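Local coordinates for uncharacterized protein 4E10_S0_1Z6NA_001 (T18) (Artificial gene, PDB 3LEF) that presents the 4E10 epitope of HIV on a computationally designed thioredoxin-family scaffold, as an immunogen meant to induce epitope-specific antibodies, at the interface of chains A and B. Numbering follows the deposited sequence. Chains: chain A/B, Uncharacterized protein 4E10_S0_1Z6NA_001 (T18).

The interface of chains A and B. Residues chain A 92, 94-95, 98; chain B 63, 65.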
loop_
_atom_site.group_PDB
_atom_site.type_symbol
_atom_site.label_atom_id
_atom_site.label_comp_id
_atom_site.label_asym_id
_atom_site.label_seq_id
_atom_site.Cartn_x
_atom_site.Cartn_y
_atom_site.Cartn_z
ATOM N N SER A 92 2.217 0.775 4.109
ATOM C CA SER A 92 1.468 -0.400 3.702
ATOM C C SER A 92 1.805 -1.619 4.552
ATOM O O SER A 92 2.860 -1.695 5.153
ATOM C CB SER A 92 1.719 -0.699 2.215
ATOM O OG SER A 92 3.073 -1.055 1.960
ATOM N N GLY A 94 2.374 -4.544 3.170
ATOM C CA GLY A 94 3.516 -5.068 2.413
ATOM C C GLY A 94 4.864 -4.487 2.809
ATOM O O GLY A 94 5.830 -5.224 2.925
ATOM N N ARG A 95 4.945 -3.167 2.997
ATOM C CA ARG A 95 6.199 -2.532 3.442
ATOM C C ARG A 95 6.577 -2.904 4.870
ATOM O O ARG A 95 7.754 -2.926 5.218
ATOM C CB ARG A 95 6.108 -1.018 3.358
ATOM C CG ARG A 95 7.386 -0.344 3.800
ATOM C CD ARG A 95 7.368 1.139 3.527
ATOM N NE ARG A 95 7.298 1.481 2.112
ATOM C CZ ARG A 95 8.349 1.595 1.303
ATOM N NH1 ARG A 95 9.570 1.348 1.747
ATOM N NH2 ARG A 95 8.172 1.946 0.040
ATOM N N ASP A 98 8.097 -6.290 4.711
ATOM C CA ASP A 98 9.427 -6.258 4.120
ATOM C C ASP A 98 10.496 -5.651 5.023
ATOM O O ASP A 98 11.657 -6.037 4.939
ATOM C CB ASP A 98 9.375 -5.461 2.824
ATOM C CG ASP A 98 10.690 -5.479 2.087
ATOM O OD1 ASP A 98 11.056 -6.561 1.574
ATOM O OD2 ASP A 98 11.351 -4.418 2.028
ATOM N N GLU B 63 4.496 -2.392 -5.119
ATOM C CA GLU B 63 5.039 -1.687 -3.951
ATOM C C GLU B 63 6.470 -1.205 -4.241
ATOM O O GLU B 63 7.270 -1.933 -4.816
ATOM C CB GLU B 63 5.090 -2.634 -2.759
ATOM C CG GLU B 63 3.756 -3.306 -2.426
ATOM C CD GLU B 63 3.079 -2.760 -1.190
ATOM O OE1 GLU B 63 1.862 -2.963 -1.070
ATOM O OE2 GLU B 63 3.757 -2.165 -0.339
ATOM N N TRP B 65 9.175 -0.890 -2.720
ATOM C CA TRP B 65 10.342 -1.513 -2.085
ATOM C C TRP B 65 10.748 -2.794 -2.789
ATOM O O TRP B 65 11.837 -3.333 -2.553
ATOM C CB TRP B 65 10.047 -1.799 -0.615
ATOM C CG TRP B 65 8.738 -2.521 -0.389
ATOM C CD1 TRP B 65 7.588 -1.984 0.085
ATOM C CD2 TRP B 65 8.465 -3.915 -0.624
ATOM N NE1 TRP B 65 6.618 -2.947 0.169
ATOM C CE2 TRP B 65 7.132 -4.142 -0.264
ATOM C CE3 TRP B 65 9.224 -4.988 -1.102
ATOM C CZ2 TRP B 65 6.537 -5.402 -0.351
ATOM C CZ3 TRP B 65 8.630 -6.233 -1.203
ATOM C CH2 TRP B 65 7.291 -6.422 -0.839
HETATM O O HOH W 1 0.423 -3.682 0.944
HETATM O O HOH W 2 4.597 0.489 -0.011
#
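At the start of helix 93-99 in this thioredoxin-family scaffold, A:Ser92 takes the N-cap position and meets B:Glu63, while A:Asp98 lies over B:Trp65. B:Glu63 and B:Trp65 belong to the loop between strand 56-61 and helix 67-82; B:Trp65 directly precedes the CPDC sequence, the CXXC active-site motif of thioredoxins, which runs into that helix. The capping role rests on the bond from A:Arg95 N to A:Ser92 OG, 3.0 Å. That hydroxyl sits between its own backbone N and carbonyl carbon (chi1 65°) and donates in turn to the syn lone pair of the carboxylate oxygen B:Glu63 OE2, 2.6 Å from OG. B:Trp65 NE1 reaches the same oxygen from the anti side at 3.0 Å, with OE2 lying 29° out of the indole plane, so two protein donors grip OE2, which probably limits rotation of the carboxylate. Water 2 joins OE2 to A:Ser92 OG, and water 1, 2.6 Å from B:Glu63 OE1, links that oxygen to A:Gly94 N; the helix N-terminus probably favours a negative charge here. B:Trp65 buries 85 Å² against chain A. A:Asp98 CB stands over its six-membered ring, 3.9 Å from the centroid, and the carboxylate, with CG anti to the backbone N, stacks within 12° of the indole plane. On the opposite face lies B:Glu63 CB. The A:Arg95 guanidinium stands nearly perpendicular to the indole, presenting its face to the edge atom B:Trp65 CD1. The patch recurs across the two-fold axis, although the structure alone does not establish a dimer in solution.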